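Local coordinates for protein alkaline phosphatase (Thermus thermophilus, PDB 7KWD) that probably hydrolyses phosphate monoesters as a homodimeric metalloenzyme of the alkaline phosphatase family, with zinc and magnesium ions as cofactors, at residues F44-F49 and L312-D317; K134-V139 and G264-V269; V176-G181 and T220-V225; N100-G105 and A150-S155. All coordinates share one frame; numbering follows the deposited sequence.

Interaction 1. Residues F44-F49 and L312-D317. With ZN (zinc ion), chain E; MG (magnesium ion), chain D.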
# COMPACT_ATOMS: atom_id res chain seq x y z
N PHE A 44 -15.35 10.82 -7.32
CA PHE A 44 -15.09 10.98 -5.89
C PHE A 44 -13.60 10.68 -5.70
O PHE A 44 -13.18 9.52 -5.77
CB PHE A 44 -16.00 10.06 -5.07
CG PHE A 44 -15.97 10.32 -3.59
CD1 PHE A 44 -15.22 11.32 -3.03
CD2 PHE A 44 -16.69 9.47 -2.73
CE1 PHE A 44 -15.15 11.51 -1.67
CE2 PHE A 44 -16.67 9.68 -1.35
CZ PHE A 44 -15.90 10.71 -0.82
N VAL A 45 -12.81 11.73 -5.50
CA VAL A 45 -11.37 11.59 -5.31
C VAL A 45 -11.07 11.52 -3.81
O VAL A 45 -11.45 12.43 -3.06
CB VAL A 45 -10.59 12.75 -5.94
CG1 VAL A 45 -9.09 12.57 -5.68
CG2 VAL A 45 -10.92 12.84 -7.41
N TYR A 46 -10.39 10.45 -3.40
CA TYR A 46 -9.78 10.34 -2.08
C TYR A 46 -8.33 10.80 -2.22
O TYR A 46 -7.47 10.05 -2.66
CB TYR A 46 -9.86 8.90 -1.59
CG TYR A 46 -11.17 8.40 -1.00
CD1 TYR A 46 -12.34 8.39 -1.75
CD2 TYR A 46 -11.21 7.85 0.27
CE1 TYR A 46 -13.51 7.89 -1.22
CE2 TYR A 46 -12.38 7.33 0.81
CZ TYR A 46 -13.52 7.35 0.06
OH TYR A 46 -14.69 6.86 0.59
N ASP A 47 -8.04 12.05 -1.87
CA ASP A 47 -6.71 12.59 -2.09
C ASP A 47 -5.72 12.02 -1.08
O ASP A 47 -5.96 12.09 0.12
CB ASP A 47 -6.74 14.11 -2.01
CG ASP A 47 -5.57 14.72 -2.71
OD1 ASP A 47 -4.44 14.33 -2.33
OD2 ASP A 47 -5.77 15.54 -3.65
N GLY A 48 -4.63 11.46 -1.56
CA GLY A 48 -3.58 10.95 -0.69
C GLY A 48 -3.87 9.64 0.02
O GLY A 48 -3.12 9.24 0.92
N PHE A 49 -4.89 8.92 -0.44
CA PHE A 49 -5.43 7.76 0.26
C PHE A 49 -4.67 6.50 -0.11
O PHE A 49 -4.66 6.08 -1.26
CB PHE A 49 -6.92 7.63 -0.09
CG PHE A 49 -7.64 6.49 0.56
CD1 PHE A 49 -7.90 6.48 1.92
CD2 PHE A 49 -8.15 5.42 -0.22
CE1 PHE A 49 -8.62 5.46 2.52
CE2 PHE A 49 -8.86 4.39 0.37
CZ PHE A 49 -9.12 4.42 1.73
N LEU A 312 -20.56 6.39 -11.03
CA LEU A 312 -19.76 6.87 -9.93
C LEU A 312 -18.38 6.24 -10.03
O LEU A 312 -18.24 5.01 -10.03
CB LEU A 312 -20.40 6.55 -8.57
CG LEU A 312 -19.46 6.72 -7.39
CD1 LEU A 312 -19.00 8.17 -7.25
CD2 LEU A 312 -20.13 6.20 -6.15
N ILE A 313 -17.36 7.09 -10.13
CA ILE A 313 -15.96 6.67 -10.08
C ILE A 313 -15.40 7.10 -8.73
O ILE A 313 -15.46 8.29 -8.40
CB ILE A 313 -15.13 7.29 -11.22
CG1 ILE A 313 -15.67 6.86 -12.57
CG2 ILE A 313 -13.64 6.93 -11.03
CD1 ILE A 313 -14.83 7.35 -13.77
N VAL A 314 -14.83 6.16 -7.98
CA VAL A 314 -14.16 6.44 -6.71
C VAL A 314 -12.69 6.10 -6.89
O VAL A 314 -12.34 4.96 -7.23
CB VAL A 314 -14.78 5.66 -5.54
CG1 VAL A 314 -14.19 6.10 -4.22
CG2 VAL A 314 -16.27 5.88 -5.54
N VAL A 315 -11.82 7.08 -6.66
CA VAL A 315 -10.42 6.92 -7.01
C VAL A 315 -9.56 7.70 -6.03
O VAL A 315 -9.91 8.81 -5.60
CB VAL A 315 -10.15 7.39 -8.45
CG1 VAL A 315 -10.34 8.89 -8.55
CG2 VAL A 315 -8.76 6.95 -8.93
N SER A 316 -8.41 7.12 -5.70
CA SER A 316 -7.37 7.87 -5.01
C SER A 316 -6.42 8.45 -6.05
O SER A 316 -6.12 7.79 -7.06
CB SER A 316 -6.59 6.97 -4.05
OG SER A 316 -5.45 7.68 -3.58
N ASP A 317 -5.92 9.68 -5.82
CA ASP A 317 -4.99 10.26 -6.79
C ASP A 317 -3.54 9.87 -6.57
O ASP A 317 -2.74 9.98 -7.51
CB ASP A 317 -5.13 11.79 -6.84
CG ASP A 317 -4.66 12.48 -5.60
OD1 ASP A 317 -4.64 11.88 -4.50
OD2 ASP A 317 -4.33 13.67 -5.73
ZN ZN E . -3.23 14.65 -4.13
MG MG D . -6.43 17.59 -3.66
O HOH W 1 -7.27 19.50 -4.04
O HOH W 2 -4.72 18.45 -4.04
O HOH W 3 -5.83 17.65 -1.42
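D47 and D317 meet at the zinc ion, just past two parallel strands. Their carboxylates cross with their planes 71° apart. The zinc is bound by D47 OD1 at 2.2 Å and by D317 OD2, also at 2.2 Å. OD2 of D47 binds the magnesium ion, which carries three waters, so this one carboxylate bridges two metals. CG of D47 is anti to its backbone N (chi1 -159°), which swings the group toward both ions. S95 and H318 complete the zinc site; T148 and E270 complete the magnesium site. OD1 of D317 accepts the N-H of G48 at 3.0 Å, nearly along its C-O bond. This second hold fixes the rotation of the D317 carboxylate. G48 lies within a type II turn from Y46 to F49. The turn is tied again by S316 OG, which donates to F49 O at 2.9 Å, in the carbonyl plane and on a lone pair. Along the strands, F44 and Y46 bond to I313 and V315 through the backbone. The Y46 ring lies between two other rings: its CE1 is over a face of F44 near the rim, and its CD2 is over the centre of F49. CE1 of Y46 also touches V314 CG1 at 3.6 Å. On the other side of the strands V45 and V315 lie side by side, with V45 CG2 4.2 Å from V315 CG1. Helix 283-306 packs on F44 and Y46, and helix 95-104 on V315 and D317. Strand 265-271 bonds to V45, and strand 438-443 to L312.

Interaction 2. Residues K134-V139 and G264-V269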
# COMPACT_ATOMS: atom_id res chain seq x y z
N LYS A 134 -23.39 19.78 -20.01
CA LYS A 134 -23.54 19.27 -18.65
C LYS A 134 -23.32 20.40 -17.65
O LYS A 134 -22.44 21.23 -17.83
CB LYS A 134 -22.53 18.14 -18.37
CG LYS A 134 -22.44 16.99 -19.45
CD LYS A 134 -23.59 16.04 -19.36
CE LYS A 134 -23.60 15.05 -20.57
NZ LYS A 134 -24.69 14.09 -20.45
N ALA A 135 -24.14 20.43 -16.60
CA ALA A 135 -23.82 21.20 -15.41
C ALA A 135 -22.59 20.61 -14.72
O ALA A 135 -22.31 19.41 -14.81
CB ALA A 135 -25.01 21.20 -14.44
N VAL A 136 -21.83 21.48 -14.05
CA VAL A 136 -20.58 21.10 -13.41
C VAL A 136 -20.63 21.52 -11.94
O VAL A 136 -21.05 22.64 -11.63
CB VAL A 136 -19.37 21.77 -14.10
CG1 VAL A 136 -18.05 21.45 -13.37
CG2 VAL A 136 -19.28 21.35 -15.53
N GLY A 137 -20.19 20.62 -11.07
CA GLY A 137 -20.05 20.92 -9.65
C GLY A 137 -18.68 20.50 -9.15
O GLY A 137 -18.16 19.47 -9.55
N LEU A 138 -18.09 21.33 -8.28
CA LEU A 138 -16.85 21.01 -7.58
C LEU A 138 -17.09 21.14 -6.07
O LEU A 138 -17.47 22.21 -5.58
CB LEU A 138 -15.72 21.93 -8.03
CG LEU A 138 -15.39 21.93 -9.53
CD1 LEU A 138 -14.40 23.03 -9.91
CD2 LEU A 138 -14.82 20.57 -9.92
N VAL A 139 -16.87 20.07 -5.34
CA VAL A 139 -17.12 20.05 -3.91
C VAL A 139 -15.90 19.48 -3.24
O VAL A 139 -15.48 18.36 -3.58
CB VAL A 139 -18.37 19.22 -3.55
CG1 VAL A 139 -18.57 19.22 -2.03
CG2 VAL A 139 -19.59 19.78 -4.23
N GLY A 264 -28.04 16.98 -17.90
CA GLY A 264 -27.18 16.10 -17.14
C GLY A 264 -26.05 16.87 -16.49
O GLY A 264 -25.92 18.10 -16.65
N PHE A 265 -25.21 16.15 -15.75
CA PHE A 265 -24.20 16.83 -14.95
C PHE A 265 -22.96 15.99 -14.70
O PHE A 265 -22.98 14.76 -14.82
CB PHE A 265 -24.79 17.26 -13.59
CG PHE A 265 -24.98 16.10 -12.62
CD1 PHE A 265 -26.21 15.46 -12.55
CD2 PHE A 265 -23.94 15.70 -11.77
CE1 PHE A 265 -26.39 14.39 -11.66
CE2 PHE A 265 -24.11 14.66 -10.88
CZ PHE A 265 -25.36 14.01 -10.82
N VAL A 266 -21.89 16.69 -14.32
CA VAL A 266 -20.66 16.09 -13.82
C VAL A 266 -20.34 16.75 -12.48
O VAL A 266 -20.55 17.95 -12.29
CB VAL A 266 -19.49 16.24 -14.81
CG1 VAL A 266 -19.83 15.53 -16.13
CG2 VAL A 266 -19.15 17.71 -15.05
N LEU A 267 -19.84 15.95 -11.55
CA LEU A 267 -19.54 16.40 -10.20
C LEU A 267 -18.22 15.78 -9.80
O LEU A 267 -18.00 14.58 -9.99
CB LEU A 267 -20.65 15.97 -9.24
CG LEU A 267 -20.39 16.00 -7.74
CD1 LEU A 267 -20.11 17.45 -7.36
CD2 LEU A 267 -21.61 15.44 -6.97
N GLN A 268 -17.33 16.60 -9.26
CA GLN A 268 -16.18 16.09 -8.53
C GLN A 268 -16.44 16.34 -7.04
O GLN A 268 -16.79 17.46 -6.64
CB GLN A 268 -14.88 16.77 -8.95
CG GLN A 268 -13.65 16.12 -8.29
CD GLN A 268 -12.37 16.94 -8.36
OE1 GLN A 268 -12.00 17.64 -7.42
NE2 GLN A 268 -11.65 16.82 -9.48
N VAL A 269 -16.34 15.29 -6.25
CA VAL A 269 -16.31 15.39 -4.80
C VAL A 269 -14.91 15.02 -4.38
O VAL A 269 -14.41 13.97 -4.79
CB VAL A 269 -17.33 14.44 -4.14
CG1 VAL A 269 -17.29 14.60 -2.61
CG2 VAL A 269 -18.71 14.70 -4.71
O HOH W 4 -13.89 19.10 -6.05
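V136 and V266 lie side by side on neighbouring parallel strands in the alpha/beta sandwich of the alkaline phosphatase fold, with helix 125-131 on one face and helix 247-259 on the other. The side chains point the same way, and V136 CG2 meets V266 CG2 at 3.7 Å. The two short strands run 9° apart. Five backbone hydrogen bonds join them, from A135 N to G264 O at one end to V139 N to Q268 O at the other. V136, V266, L138 and Q268 share one face, where the L138 and Q268 side chains cross, with L138 CD2 3.9 Å from Q268 CB. A135, F265, L267, V139 and V269 are on the other. There L267 CD1 lies 3.6 Å from G137 O and beside V139 CG2. CG of L267 is anti to its backbone N (chi1 164°), and this turns the methyl across to the next strand. G137 has no side chain, and the methyl lies close against its backbone. At the start of the strands K134 folds its chain along G264, with a bend at chi2 (-76°). Its CD runs 4.0 Å from F265 N, and its NZ bonds to R39 O. Further out, E175 OE1 accepts from V136 N, and N40 OD1 accepts from F265 N. Q268 is extended beyond CG, and its NE2 bonds to the backbone O of T148, whose side-chain OG1 binds the magnesium. A water lies 2.8 Å from Q268 OE1 and 3.0 Å from V139 O; the latter bond is weak, and the water may not serve all its acceptors at once.

Interaction 3. Residues V176-G181 and T220-V225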
# COMPACT_ATOMS: atom_id res chain seq x y z
N VAL A 176 -21.98 24.78 -9.41
CA VAL A 176 -21.76 24.63 -7.98
C VAL A 176 -20.26 24.63 -7.68
O VAL A 176 -19.51 23.82 -8.24
CB VAL A 176 -22.37 23.33 -7.40
CG1 VAL A 176 -22.00 23.16 -5.92
CG2 VAL A 176 -23.87 23.28 -7.60
N TYR A 177 -19.84 25.47 -6.74
CA TYR A 177 -18.50 25.49 -6.19
C TYR A 177 -18.62 25.52 -4.67
O TYR A 177 -19.16 26.49 -4.12
CB TYR A 177 -17.73 26.75 -6.61
CG TYR A 177 -17.42 26.95 -8.06
CD1 TYR A 177 -16.40 26.22 -8.68
CD2 TYR A 177 -18.06 27.93 -8.79
CE1 TYR A 177 -16.07 26.45 -10.00
CE2 TYR A 177 -17.76 28.15 -10.12
CZ TYR A 177 -16.75 27.42 -10.72
OH TYR A 177 -16.43 27.64 -12.03
N LEU A 178 -18.09 24.51 -3.98
CA LEU A 178 -18.18 24.43 -2.53
C LEU A 178 -16.86 23.96 -1.97
O LEU A 178 -16.32 22.95 -2.41
CB LEU A 178 -19.27 23.47 -2.08
CG LEU A 178 -20.70 23.78 -2.47
CD1 LEU A 178 -21.57 22.60 -2.16
CD2 LEU A 178 -21.20 25.04 -1.75
N GLY A 179 -16.36 24.69 -0.97
CA GLY A 179 -15.12 24.31 -0.31
C GLY A 179 -14.63 25.44 0.57
O GLY A 179 -15.42 26.27 1.04
N GLY A 180 -13.31 25.43 0.82
CA GLY A 180 -12.64 26.47 1.57
C GLY A 180 -12.11 27.60 0.69
O GLY A 180 -12.39 27.68 -0.50
N GLY A 181 -11.30 28.47 1.31
CA GLY A 181 -10.55 29.47 0.57
C GLY A 181 -11.11 30.88 0.53
O GLY A 181 -11.01 31.57 -0.48
N THR A 220 -30.24 28.47 -7.09
CA THR A 220 -29.98 27.38 -8.03
C THR A 220 -28.49 27.13 -8.20
O THR A 220 -28.04 25.98 -8.13
CB THR A 220 -30.64 27.75 -9.35
OG1 THR A 220 -32.07 27.69 -9.18
CG2 THR A 220 -30.24 26.83 -10.47
N ARG A 221 -27.72 28.18 -8.45
CA ARG A 221 -26.26 28.09 -8.55
C ARG A 221 -25.65 28.63 -7.27
O ARG A 221 -26.19 29.56 -6.66
CB ARG A 221 -25.75 28.86 -9.76
CG ARG A 221 -26.15 28.16 -11.08
CD ARG A 221 -25.71 28.92 -12.33
NE ARG A 221 -26.64 30.02 -12.56
CZ ARG A 221 -26.28 31.28 -12.76
NH1 ARG A 221 -25.00 31.59 -12.79
NH2 ARG A 221 -27.20 32.22 -12.95
N LEU A 222 -24.55 28.01 -6.86
CA LEU A 222 -24.02 28.16 -5.51
C LEU A 222 -22.51 28.40 -5.54
O LEU A 222 -21.77 27.66 -6.18
CB LEU A 222 -24.25 26.89 -4.68
CG LEU A 222 -25.40 26.80 -3.72
CD1 LEU A 222 -25.13 25.57 -2.85
CD2 LEU A 222 -25.49 28.04 -2.87
N LEU A 223 -22.07 29.39 -4.79
CA LEU A 223 -20.69 29.50 -4.38
C LEU A 223 -20.70 29.44 -2.87
O LEU A 223 -21.29 30.31 -2.22
CB LEU A 223 -20.06 30.79 -4.88
CG LEU A 223 -18.70 31.08 -4.26
CD1 LEU A 223 -17.69 29.97 -4.60
CD2 LEU A 223 -18.13 32.41 -4.72
N GLY A 224 -20.07 28.42 -2.31
CA GLY A 224 -19.96 28.29 -0.87
C GLY A 224 -18.53 28.15 -0.42
O GLY A 224 -17.81 27.25 -0.86
N VAL A 225 -18.08 29.06 0.44
CA VAL A 225 -16.70 29.17 0.90
C VAL A 225 -16.79 29.28 2.42
O VAL A 225 -17.37 30.23 2.94
CB VAL A 225 -16.00 30.39 0.28
CG1 VAL A 225 -14.57 30.46 0.69
CG2 VAL A 225 -16.02 30.35 -1.24
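Y177 and L223 belong to a pair of parallel strands that continues the core sheet outward from strand 135-140. The segments run 6° apart. Y177 sits between two backbone bonds: its N donates to L222 O, and its O accepts from G224 N at 2.8 Å. A third bond runs from G179 N to G224 O. CB of Y177 meets CD1 of L223 at 3.8 Å, while the tyrosine ring leads away and stacks on Y169. The Y177 hydroxyl bonds to A174 N. Helix 196-202 packs on this face, and helix 247-259 covers the opposite face, so the pair lies in an alpha/beta sandwich like that of other alkaline phosphatases. On the helix 247-259 side, CG of L178 is anti to its carbonyl carbon (chi1 -62°). This brings CD2 of L178 to 3.6 Å from G224 CA. G224 has no CB, and the methyl lies directly over its backbone. CD1 of L222 touches the same methyl, L178 CD2, at 4.1 Å. The chain turns a corner at G179, in a run of three glycines. Past the corner, G181 C packs 3.5 Å from V225 CG1 of the partner strand.

Interaction 4. Residues N100-G105 and A150-S155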
# COMPACT_ATOMS: atom_id res chain seq x y z
N ASN A 100 -4.35 16.25 -13.52
CA ASN A 100 -4.20 16.39 -14.96
C ASN A 100 -4.32 15.05 -15.67
O ASN A 100 -4.92 14.96 -16.75
CB ASN A 100 -2.84 17.00 -15.28
CG ASN A 100 -2.78 18.47 -15.00
OD1 ASN A 100 -3.78 19.08 -14.63
ND2 ASN A 100 -1.60 19.06 -15.18
N ALA A 101 -3.72 14.01 -15.11
CA ALA A 101 -3.81 12.69 -15.72
C ALA A 101 -5.27 12.28 -15.82
O ALA A 101 -5.72 11.80 -16.87
CB ALA A 101 -3.02 11.67 -14.90
N PHE A 102 -6.02 12.50 -14.74
CA PHE A 102 -7.45 12.20 -14.77
C PHE A 102 -8.18 13.06 -15.80
O PHE A 102 -9.01 12.57 -16.58
CB PHE A 102 -8.09 12.45 -13.40
CG PHE A 102 -7.62 11.53 -12.30
CD1 PHE A 102 -6.91 10.38 -12.57
CD2 PHE A 102 -7.93 11.83 -10.99
CE1 PHE A 102 -6.52 9.53 -11.55
CE2 PHE A 102 -7.53 10.99 -9.97
CZ PHE A 102 -6.83 9.84 -10.25
N SER A 103 -7.95 14.39 -15.76
CA SER A 103 -8.83 15.31 -16.47
C SER A 103 -8.39 15.56 -17.89
O SER A 103 -9.20 15.98 -18.70
CB SER A 103 -8.91 16.67 -15.75
OG SER A 103 -7.67 17.32 -15.84
N CYS A 104 -7.12 15.28 -18.22
CA CYS A 104 -6.60 15.54 -19.54
C CYS A 104 -6.10 14.30 -20.26
O CYS A 104 -6.00 14.35 -21.48
CB CYS A 104 -5.47 16.58 -19.48
SG CYS A 104 -5.97 18.16 -18.76
N GLY A 105 -5.86 13.19 -19.56
CA GLY A 105 -5.48 11.94 -20.18
C GLY A 105 -4.02 11.83 -20.57
O GLY A 105 -3.67 10.93 -21.34
N ALA A 150 -9.48 22.18 -9.43
CA ALA A 150 -9.16 23.14 -10.47
C ALA A 150 -8.66 22.45 -11.72
O ALA A 150 -8.95 22.89 -12.84
CB ALA A 150 -8.15 24.16 -9.96
N SER A 151 -7.91 21.35 -11.55
CA SER A 151 -7.34 20.67 -12.71
C SER A 151 -8.42 20.10 -13.60
O SER A 151 -8.13 19.72 -14.74
CB SER A 151 -6.42 19.55 -12.26
OG SER A 151 -7.20 18.49 -11.68
N PHE A 152 -9.66 19.99 -13.10
CA PHE A 152 -10.73 19.46 -13.92
C PHE A 152 -11.40 20.50 -14.78
O PHE A 152 -12.09 20.11 -15.74
CB PHE A 152 -11.80 18.78 -13.07
CG PHE A 152 -11.49 17.35 -12.75
CD1 PHE A 152 -10.22 16.99 -12.35
CD2 PHE A 152 -12.44 16.37 -12.89
CE1 PHE A 152 -9.91 15.66 -12.07
CE2 PHE A 152 -12.14 15.05 -12.63
CZ PHE A 152 -10.89 14.70 -12.21
N VAL A 153 -11.23 21.79 -14.49
CA VAL A 153 -12.00 22.84 -15.15
C VAL A 153 -11.13 23.87 -15.87
O VAL A 153 -11.54 24.40 -16.91
CB VAL A 153 -12.94 23.55 -14.15
CG1 VAL A 153 -14.07 22.65 -13.83
CG2 VAL A 153 -12.17 23.92 -12.91
N ILE A 154 -9.95 24.22 -15.34
CA ILE A 154 -9.21 25.36 -15.92
C ILE A 154 -7.72 25.06 -16.07
O ILE A 154 -7.17 24.13 -15.49
CB ILE A 154 -9.40 26.66 -15.11
CG1 ILE A 154 -9.02 26.48 -13.63
CG2 ILE A 154 -10.86 27.17 -15.22
CD1 ILE A 154 -7.51 26.73 -13.31
N SER A 155 -7.06 25.91 -16.86
CA SER A 155 -5.64 25.77 -17.13
C SER A 155 -4.87 26.93 -16.51
O SER A 155 -5.26 28.09 -16.64
CB SER A 155 -5.33 25.74 -18.63
OG SER A 155 -3.92 25.62 -18.78
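The backbones of helices 95-104 and 147-153 come closest where S103 CA is 5.2 Å from F152 CA. One hydrogen bond joins the two segments. S103 OG donates to the backbone O of S151 at 2.7 Å. The hydroxyl comes from above the carbonyl plane, 45° out of it, and not on a lone pair. OG of S103 stands between its own backbone N and carbonyl carbon (chi1 68°). S103 OG also has a hydrogen bond to G99 O in its own helix; with a single proton, the two carbonyls probably share or alternate. CB of the same serine packs over one face of the F152 ring. This is a CH-pi contact, with S103 CB 4.0 Å from the ring centroid and 25° off the normal. F102 takes the far end of that ring: its CB touches F152 CZ at 3.8 Å, and CZ lies at the edge of the F102 ring. On the other flank N100 OD1 comes to 3.6 Å from S151 CB. The N100 amide is held by A114 N, G112 O and T108. S151 OG bonds to T148 O. The arrangement is helix-helix packing, with S103 set between the S151 carbonyl and the F152 ring. It joins helix 95-104, which starts at S95, the predicted phosphoserine nucleophile and a zinc ligand, to helix 147-153, which carries the magnesium ligand T148, as part of the alkaline phosphatase active-site framework.

Interactions 1, 2 and 3 follow one another across the core strands. V45 N of interaction 1 lies 2.8 Å from V269 O of interaction 2, a probable hydrogen bond. L138 O of interaction 2 lies 2.9 Å from L178 N of interaction 3, again probably bonded. Interactions 1 and 3 do not touch; their nearest atoms are about 12 Å apart. Interaction 4 packs on the first two: F102 CZ is 3.7 Å from V315 CG2, and F152 CD1 is 3.2 Å from Q268 NE2. Interaction 1 holds two of the metal ligands, D47 and D317. The Q268 side chain of interaction 2 and the S151 side chain of interaction 4 lie about 7 and 8 Å from the magnesium ion.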